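Local structure of purine nucleoside phosphorylase (Caulobacter vibrioides, 1XFJ) at residues 29-34 with 49-54; 38-41 with 46-49; 61-66 with 254-259; 41-46 with 54-59. The protein probably acts as a purine nucleoside phosphorylase and adenosine deaminase of the YfiH/LACC1 family, splitting purine nucleosides such as inosine with phosphate. One frame throughout, in Å; residues are numbered along the deposited sequence.

In the fold
Interactions 1, 3 and 4 pack against helix 49-62 or its end, and interaction 2 closes the loop at its start. Interaction 1 is the most superficial, a partly buried meeting of a loop and the helix start: a valine against an aspartate and a glutamate stem, with two bridging waters. Interaction 2, about 4 Å away between centres, is buried yet wholly polar. Interaction 4 lies beside both and mixes a tight aliphatic pair with two neighbouring arginines whose modelled closeness is doubtful. Interaction 3, about 17 Å from interaction 1 between centres, is aromatic and aliphatic packing of the helix end on strand 253-259. Leu-254 of that strand touches Val-41 and Ile-59, joining interaction 3 to interaction 4.

Interaction 1: residues 29-34 with 49-54; sequences GGVSKG and PADVEE
Val-31 points its side chain at the first turns of helix 49-62 and meets Asp-51 and Glu-54 there, one turn apart. Both methyls touch Glu-54 CG, and CG2 alone also reaches the Asp-51 side chain. Val-31 CG2 lies 3.7 Å from Asp-51 OD1 and equally near Glu-54 CG, while CG1 reaches the same Glu-54 CG at 3.8 Å. The valine thus crosses the aliphatic stem of Glu-54 at about a right angle but meets Asp-51 obliquely. Glu-54 can offer that stem because its CG is anti to the backbone N (chi1 167°) and its carboxylate bends off toward Arg-58. No direct hydrogen bond joins the two segments. Instead, two waters bridge the Asp-51 carboxylate to the loop backbone, and both donate to it: one also donates to Val-31 O at 2.8 Å, the other accepts from Lys-33 N at 3.0 Å. On the buried side, Ser-32 OG lies 3.6 Å from Asp-51 CB, a van der Waals contact only; the hydroxyl spends its hydrogen bonds on Asp-47 and Asn-55. Asn-55 also takes the N-H of Val-31, drawing the loop against the helix. Val-31 and Ser-32 both face Ser-38, and this pairing of two residues against one is a classic beta bulge.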
# COMPACT_ATOMS: atom_id res chain seq x y z
N GLY A 29 3.10 4.79 17.39
CA GLY A 29 4.55 4.70 17.52
C GLY A 29 5.37 5.88 17.04
O GLY A 29 6.60 5.85 17.14
N GLY A 30 4.71 6.92 16.53
CA GLY A 30 5.42 8.09 16.02
C GLY A 30 5.47 9.29 16.94
O GLY A 30 5.27 9.16 18.15
N VAL A 31 5.72 10.46 16.37
CA VAL A 31 5.82 11.69 17.15
C VAL A 31 4.89 12.82 16.70
O VAL A 31 4.80 13.85 17.36
CB VAL A 31 7.27 12.24 17.12
CG1 VAL A 31 8.23 11.20 17.65
CG2 VAL A 31 7.65 12.63 15.70
N SER A 32 4.19 12.62 15.59
CA SER A 32 3.29 13.64 15.08
C SER A 32 2.11 13.92 16.01
O SER A 32 1.70 13.06 16.79
CB SER A 32 2.79 13.25 13.69
OG SER A 32 3.86 13.27 12.77
N LYS A 33 1.58 15.13 15.91
CA LYS A 33 0.48 15.57 16.76
C LYS A 33 -0.83 15.82 16.02
O LYS A 33 -0.87 15.84 14.79
CB LYS A 33 0.88 16.87 17.48
CG LYS A 33 2.17 16.79 18.27
CD LYS A 33 1.99 16.01 19.57
CE LYS A 33 3.20 16.16 20.46
NZ LYS A 33 2.99 15.54 21.80
N GLY A 34 -1.90 16.01 16.79
CA GLY A 34 -3.20 16.28 16.22
C GLY A 34 -3.77 15.19 15.34
O GLY A 34 -3.75 14.01 15.69
N PRO A 49 7.21 18.88 8.83
CA PRO A 49 8.19 18.10 8.06
C PRO A 49 9.17 17.33 8.94
O PRO A 49 9.49 16.17 8.66
CB PRO A 49 8.88 19.16 7.22
CG PRO A 49 7.82 20.19 7.03
CD PRO A 49 7.22 20.29 8.41
N ALA A 50 9.66 17.97 9.99
CA ALA A 50 10.62 17.34 10.89
C ALA A 50 10.03 16.11 11.56
O ALA A 50 10.72 15.10 11.74
CB ALA A 50 11.10 18.33 11.93
N ASP A 51 8.76 16.19 11.96
CA ASP A 51 8.12 15.05 12.61
C ASP A 51 7.97 13.92 11.59
O ASP A 51 8.22 12.75 11.91
CB ASP A 51 6.74 15.44 13.18
CG ASP A 51 6.84 16.27 14.46
OD1 ASP A 51 7.92 16.28 15.09
OD2 ASP A 51 5.83 16.90 14.85
N VAL A 52 7.57 14.26 10.37
CA VAL A 52 7.41 13.27 9.32
C VAL A 52 8.73 12.54 9.11
O VAL A 52 8.77 11.32 8.97
CB VAL A 52 6.97 13.91 7.99
CG1 VAL A 52 7.00 12.88 6.87
CG2 VAL A 52 5.57 14.50 8.13
N GLU A 53 9.83 13.29 9.09
CA GLU A 53 11.13 12.67 8.91
C GLU A 53 11.49 11.75 10.07
O GLU A 53 12.10 10.70 9.88
CB GLU A 53 12.21 13.75 8.74
CG GLU A 53 12.11 14.46 7.40
CD GLU A 53 12.18 13.49 6.24
OE1 GLU A 53 13.19 12.77 6.11
OE2 GLU A 53 11.21 13.43 5.45
N GLU A 54 11.10 12.14 11.28
CA GLU A 54 11.38 11.33 12.46
C GLU A 54 10.58 10.03 12.38
O GLU A 54 11.08 8.96 12.72
CB GLU A 54 11.02 12.09 13.74
CG GLU A 54 10.97 11.25 15.01
CD GLU A 54 12.31 10.67 15.43
OE1 GLU A 54 13.35 11.18 14.97
OE2 GLU A 54 12.32 9.71 16.23
O HOH W 1 6.65 15.81 17.95
O HOH W 2 3.15 16.98 14.21

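Interaction 2: residues 38-41 with 46-49; sequences SLNV and QDEP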
# COMPACT_ATOMS: atom_id res chain seq x y z
N SER A 38 1.06 10.66 15.88
CA SER A 38 2.14 9.68 15.95
C SER A 38 2.76 9.43 14.58
O SER A 38 3.59 10.19 14.07
CB SER A 38 1.65 8.37 16.56
OG SER A 38 2.60 7.83 17.45
N LEU A 39 2.54 8.21 14.02
CA LEU A 39 3.28 7.74 12.84
C LEU A 39 2.89 8.13 11.42
O LEU A 39 2.62 7.27 10.58
CB LEU A 39 3.42 6.22 12.92
CG LEU A 39 4.69 5.63 12.31
CD1 LEU A 39 5.91 6.13 13.07
CD2 LEU A 39 4.62 4.11 12.38
N ASN A 40 2.93 9.43 11.14
CA ASN A 40 2.60 9.94 9.81
C ASN A 40 3.86 10.03 8.95
O ASN A 40 4.82 10.72 9.30
CB ASN A 40 1.96 11.32 9.94
CG ASN A 40 1.81 12.02 8.61
OD1 ASN A 40 1.48 11.39 7.60
ND2 ASN A 40 2.03 13.33 8.60
N VAL A 41 3.86 9.33 7.82
CA VAL A 41 5.02 9.32 6.93
C VAL A 41 4.83 10.17 5.67
O VAL A 41 5.69 10.19 4.78
CB VAL A 41 5.39 7.88 6.49
CG1 VAL A 41 5.74 7.04 7.72
CG2 VAL A 41 4.24 7.25 5.72
N GLN A 46 0.45 18.15 5.36
CA GLN A 46 0.60 19.46 5.97
C GLN A 46 1.11 19.38 7.41
O GLN A 46 1.04 20.34 8.18
CB GLN A 46 -0.73 20.21 5.90
CG GLN A 46 -1.07 20.67 4.48
CD GLN A 46 -2.51 21.14 4.32
OE1 GLN A 46 -3.44 20.33 4.27
NE2 GLN A 46 -2.69 22.45 4.25
N ASP A 47 1.64 18.21 7.77
CA ASP A 47 2.18 17.96 9.10
C ASP A 47 3.56 18.63 9.17
O ASP A 47 4.05 19.13 8.16
CB ASP A 47 2.32 16.44 9.30
CG ASP A 47 2.70 16.05 10.72
OD1 ASP A 47 2.73 16.92 11.61
OD2 ASP A 47 2.95 14.84 10.94
N GLU A 48 4.15 18.66 10.37
CA GLU A 48 5.48 19.24 10.54
C GLU A 48 6.47 18.33 9.81
O GLU A 48 6.57 17.14 10.12
CB GLU A 48 5.86 19.29 12.02
CG GLU A 48 5.18 20.37 12.83
CD GLU A 48 5.67 21.77 12.49
OE1 GLU A 48 6.73 21.90 11.84
OE2 GLU A 48 4.98 22.74 12.87
N PRO A 49 7.21 18.88 8.83
CA PRO A 49 8.19 18.10 8.06
C PRO A 49 9.17 17.33 8.94
O PRO A 49 9.49 16.17 8.66
CB PRO A 49 8.88 19.16 7.22
CG PRO A 49 7.82 20.19 7.03
CD PRO A 49 7.22 20.29 8.41
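Asn-40 and Asp-47 close a compact loop ahead of helix 49-62, just after an inverse gamma turn centred on Leu-39, and a single side-chain bond spans the gap. Asn-40 ND2 donates to Asp-47 OD2 at 2.9 Å, almost straight at 173°. The acceptor lies in the amide plane, and the lone pair used is the anti one, away from OD1. Asn-40 places CG anti to the backbone N (chi1 170°) and Asp-47 does likewise, each side chain extending toward the other segment. The amide and the carboxylate are nearly coplanar. The amide cannot readily flip. Its OD1 accepts from the backbone N-H groups of Arg-252 and Gly-42, and ND2 has Ser-45 OG as a further partner, so both ends of the group are spoken for in this buried spot. Because OD2 of Asp-47 also bonds the hydroxyl of Ser-32, the carboxylate is gripped by two separate parts of the loop. The backbone of Asn-40 takes part as well, its O accepting from Asn-55 ND2 on the helix. Asp-47 stands directly before Glu-48, the N-cap residue, and its second oxygen reaches forward to that next residue: Glu-48 N donates to Asp-47 OD1 at 2.6 Å, a bent bond of 140° that meets the oxygen from well above the carboxylate plane.

Interaction 3: residues 61-66 with 254-259; sequences RWFGGG and LSAITL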
# COMPACT_ATOMS: atom_id res chain seq x y z
N ARG A 61 14.45 2.33 11.08
CA ARG A 61 15.17 1.67 12.16
C ARG A 61 14.56 0.32 12.52
O ARG A 61 15.26 -0.61 12.93
CB ARG A 61 15.21 2.56 13.40
CG ARG A 61 16.13 2.05 14.49
CD ARG A 61 17.58 2.07 14.02
NE ARG A 61 18.49 1.45 14.99
CZ ARG A 61 18.49 0.16 15.29
NH1 ARG A 61 17.63 -0.67 14.71
NH2 ARG A 61 19.35 -0.32 16.19
N TRP A 62 13.24 0.20 12.36
CA TRP A 62 12.54 -1.05 12.65
C TRP A 62 13.09 -2.13 11.72
O TRP A 62 13.23 -3.29 12.10
CB TRP A 62 11.04 -0.89 12.41
CG TRP A 62 10.23 -2.13 12.72
CD1 TRP A 62 9.74 -2.51 13.93
CD2 TRP A 62 9.84 -3.15 11.79
NE1 TRP A 62 9.05 -3.70 13.82
CE2 TRP A 62 9.10 -4.11 12.52
CE3 TRP A 62 10.04 -3.34 10.42
CZ2 TRP A 62 8.56 -5.25 11.91
CZ3 TRP A 62 9.51 -4.48 9.82
CH2 TRP A 62 8.78 -5.42 10.57
N PHE A 63 13.40 -1.71 10.49
CA PHE A 63 13.93 -2.61 9.47
C PHE A 63 15.42 -2.89 9.64
O PHE A 63 15.97 -3.75 8.96
CB PHE A 63 13.69 -2.02 8.08
CG PHE A 63 12.29 -2.21 7.57
CD1 PHE A 63 11.88 -3.46 7.11
CD2 PHE A 63 11.39 -1.16 7.55
CE1 PHE A 63 10.58 -3.65 6.64
CE2 PHE A 63 10.09 -1.34 7.08
CZ PHE A 63 9.68 -2.59 6.62
N GLY A 64 16.06 -2.14 10.54
CA GLY A 64 17.48 -2.32 10.78
C GLY A 64 18.33 -1.42 9.90
O GLY A 64 19.54 -1.61 9.81
N GLY A 65 17.70 -0.44 9.27
CA GLY A 65 18.44 0.46 8.41
C GLY A 65 18.32 1.91 8.82
O GLY A 65 17.98 2.22 9.96
N GLY A 66 18.59 2.81 7.88
CA GLY A 66 18.51 4.23 8.15
C GLY A 66 17.58 4.91 7.17
O GLY A 66 17.10 4.28 6.22
N LEU A 254 2.51 3.77 6.30
CA LEU A 254 3.52 3.18 5.44
C LEU A 254 3.42 1.66 5.49
O LEU A 254 3.07 1.09 6.51
CB LEU A 254 4.93 3.60 5.88
CG LEU A 254 6.01 3.21 4.87
CD1 LEU A 254 5.90 4.11 3.65
CD2 LEU A 254 7.39 3.35 5.48
N SER A 255 3.72 1.02 4.36
CA SER A 255 3.73 -0.43 4.26
C SER A 255 5.03 -0.67 3.50
O SER A 255 5.27 -0.02 2.49
CB SER A 255 2.54 -0.95 3.46
OG SER A 255 1.32 -0.67 4.14
N ALA A 256 5.87 -1.56 3.99
CA ALA A 256 7.14 -1.77 3.31
C ALA A 256 7.70 -3.18 3.44
O ALA A 256 7.30 -3.95 4.30
CB ALA A 256 8.17 -0.76 3.82
N ILE A 257 8.65 -3.48 2.56
CA ILE A 257 9.27 -4.79 2.55
C ILE A 257 10.71 -4.62 2.10
O ILE A 257 11.03 -3.70 1.35
CB ILE A 257 8.50 -5.74 1.59
CG1 ILE A 257 9.08 -7.15 1.66
CG2 ILE A 257 8.53 -5.19 0.17
CD1 ILE A 257 8.20 -8.20 0.99
N THR A 258 11.59 -5.50 2.57
CA THR A 258 13.00 -5.39 2.21
C THR A 258 13.71 -6.73 2.20
O THR A 258 13.32 -7.66 2.89
CB THR A 258 13.74 -4.47 3.20
OG1 THR A 258 15.10 -4.31 2.80
CG2 THR A 258 13.71 -5.08 4.60
N LEU A 259 14.76 -6.80 1.39
CA LEU A 259 15.61 -7.98 1.32
C LEU A 259 16.68 -7.65 2.35
O LEU A 259 17.45 -6.71 2.15
CB LEU A 259 16.23 -8.12 -0.07
CG LEU A 259 15.28 -8.48 -1.22
CD1 LEU A 259 15.99 -8.35 -2.56
CD2 LEU A 259 14.75 -9.89 -1.02
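The ring of Phe-63 has the indole of Trp-62 turned edge-on to one face, with Trp-62 CE3 3.6 Å above the ring centre and Phe-63 CD2 in the indole plane; strand 254-259 lies beyond the far end of the ring. At the edge, near the ring plane, Phe-63 CZ comes within 3.6 Å of Ala-256 O. The same CZ lies 3.7 Å from Ala-256 CB, so the alanine receives the end of the ring with both its methyl and its carbonyl. Thr-258 approaches obliquely, its CG2 methyl 3.5 Å from Phe-63 CD1, and the two side chains run antiparallel alongside each other. At chi1 -177° the Thr-258 hydroxyl stands opposite the backbone N and bonds Val-105 O, which leaves CG2 turned to the ring. Phe-63 extends this cover over Ile-106 of the adjoining strand. Just after it the helix is closed by a Schellman motif at Gly-64, whose N bonds Arg-61 O. Ala-256 and Thr-258 turn to the helix side of their strand, whereas Ile-257 points away, toward Leu-118 and Val-120 of the second sheet. A helix end packed on one side of a sheet whose other side meets a second sheet is the layering of the alpha-beta-beta-alpha fold.

Interaction 4: residues 41-46 with 54-59; sequences VGRGSQ and ENRARI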
# COMPACT_ATOMS: atom_id res chain seq x y z
N VAL A 41 3.86 9.33 7.82
CA VAL A 41 5.02 9.32 6.93
C VAL A 41 4.83 10.17 5.67
O VAL A 41 5.69 10.19 4.78
CB VAL A 41 5.39 7.88 6.49
CG1 VAL A 41 5.74 7.04 7.72
CG2 VAL A 41 4.24 7.25 5.72
N GLY A 42 3.71 10.89 5.59
CA GLY A 42 3.41 11.71 4.43
C GLY A 42 4.23 12.98 4.24
O GLY A 42 3.95 14.01 4.86
N ARG A 43 5.24 12.91 3.38
CA ARG A 43 6.08 14.07 3.11
C ARG A 43 5.30 15.15 2.37
O ARG A 43 5.67 16.33 2.38
CB ARG A 43 7.30 13.65 2.29
CG ARG A 43 8.43 13.06 3.11
CD ARG A 43 9.56 12.58 2.22
NE ARG A 43 10.77 12.29 2.98
CZ ARG A 43 11.88 11.79 2.45
NH1 ARG A 43 11.93 11.52 1.15
NH2 ARG A 43 12.95 11.58 3.21
N GLY A 44 4.20 14.75 1.74
CA GLY A 44 3.39 15.70 0.99
C GLY A 44 2.23 16.23 1.81
O GLY A 44 1.40 16.99 1.30
N SER A 45 2.16 15.84 3.08
CA SER A 45 1.09 16.27 3.96
C SER A 45 1.38 17.65 4.55
O SER A 45 2.42 18.24 4.27
CB SER A 45 0.90 15.27 5.10
OG SER A 45 1.97 15.33 6.03
N GLN A 46 0.45 18.15 5.36
CA GLN A 46 0.60 19.46 5.97
C GLN A 46 1.11 19.38 7.41
O GLN A 46 1.04 20.34 8.18
CB GLN A 46 -0.73 20.21 5.90
CG GLN A 46 -1.07 20.67 4.48
CD GLN A 46 -2.51 21.14 4.32
OE1 GLN A 46 -3.44 20.33 4.27
NE2 GLN A 46 -2.69 22.45 4.25
N GLU A 54 11.10 12.14 11.28
CA GLU A 54 11.38 11.33 12.46
C GLU A 54 10.58 10.03 12.38
O GLU A 54 11.08 8.96 12.72
CB GLU A 54 11.02 12.09 13.74
CG GLU A 54 10.97 11.25 15.01
CD GLU A 54 12.31 10.67 15.43
OE1 GLU A 54 13.35 11.18 14.97
OE2 GLU A 54 12.32 9.71 16.23
N ASN A 55 9.34 10.13 11.91
CA ASN A 55 8.51 8.93 11.79
C ASN A 55 9.13 7.98 10.77
O ASN A 55 9.20 6.77 11.00
CB ASN A 55 7.08 9.30 11.39
CG ASN A 55 6.38 10.11 12.46
OD1 ASN A 55 6.52 9.83 13.65
ND2 ASN A 55 5.61 11.11 12.04
N ARG A 56 9.58 8.53 9.65
CA ARG A 56 10.21 7.72 8.61
C ARG A 56 11.47 7.05 9.15
O ARG A 56 11.76 5.89 8.84
CB ARG A 56 10.56 8.58 7.40
CG ARG A 56 9.38 8.95 6.52
CD ARG A 56 9.79 9.90 5.40
NE ARG A 56 10.91 9.36 4.63
CZ ARG A 56 10.83 8.92 3.38
NH1 ARG A 56 9.66 8.93 2.75
NH2 ARG A 56 11.90 8.44 2.77
N ALA A 57 12.22 7.77 9.98
CA ALA A 57 13.45 7.23 10.55
C ALA A 57 13.13 6.07 11.49
O ALA A 57 13.85 5.07 11.53
CB ALA A 57 14.20 8.32 11.29
N ARG A 58 12.05 6.20 12.26
CA ARG A 58 11.66 5.14 13.18
C ARG A 58 11.35 3.86 12.43
O ARG A 58 11.73 2.77 12.85
CB ARG A 58 10.45 5.58 14.00
CG ARG A 58 10.76 6.76 14.89
CD ARG A 58 9.66 7.06 15.89
NE ARG A 58 10.17 8.02 16.87
CZ ARG A 58 9.66 8.22 18.08
NH1 ARG A 58 8.60 7.53 18.48
NH2 ARG A 58 10.23 9.09 18.89
N ILE A 59 10.64 4.01 11.31
CA ILE A 59 10.28 2.86 10.49
C ILE A 59 11.53 2.25 9.88
O ILE A 59 11.69 1.03 9.87
CB ILE A 59 9.29 3.28 9.39
CG1 ILE A 59 7.92 3.57 10.02
CG2 ILE A 59 9.17 2.17 8.34
CD1 ILE A 59 6.89 4.11 9.05
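Val-41 and Ile-59 form the tight end of this contact, in which a loop carrying a type I beta turn from Gly-42 to Ser-45 runs beside helix 49-62. The methyl Val-41 CG1 meets Ile-59 CD1 at 3.4 Å, closer than carbons usually pack, as the two side chains cross at about a right angle. Both also touch Leu-254 of strand 253-259, so Val-41 of the loop fills the place between Ile-59 of the helix and Leu-254 of the sheet. One turn back, the stem of Arg-56 passes more loosely, its CG 4.1 Å from Val-41 CB. From there the contact changes character and runs outward to arginines. Arg-43, extended from CG to NE, carries its guanidinium toward that of Arg-56, whose chain bends at chi3 (53°). The two groups are modelled nearly parallel, face to face, but too close to be trusted in detail, so their stacked placement is doubtful. Glu-53 bonds Arg-43 NE in a salt bridge and may offset part of the charge. The side chain of Arg-56 is buried and touches Leu-70 and Val-72 of strand 70-72. By contrast, the turn at Gly-44, and Gln-46 just after it, are exposed and stay clear of the helix segment. Asn-40 holds the turn through Gly-42 N and Ser-45 OG, and the turn adds bonds of its own: Gly-42 O accepts twice from Ser-45, from N at 3.1 Å and from the hydroxyl OG at 2.7 Å.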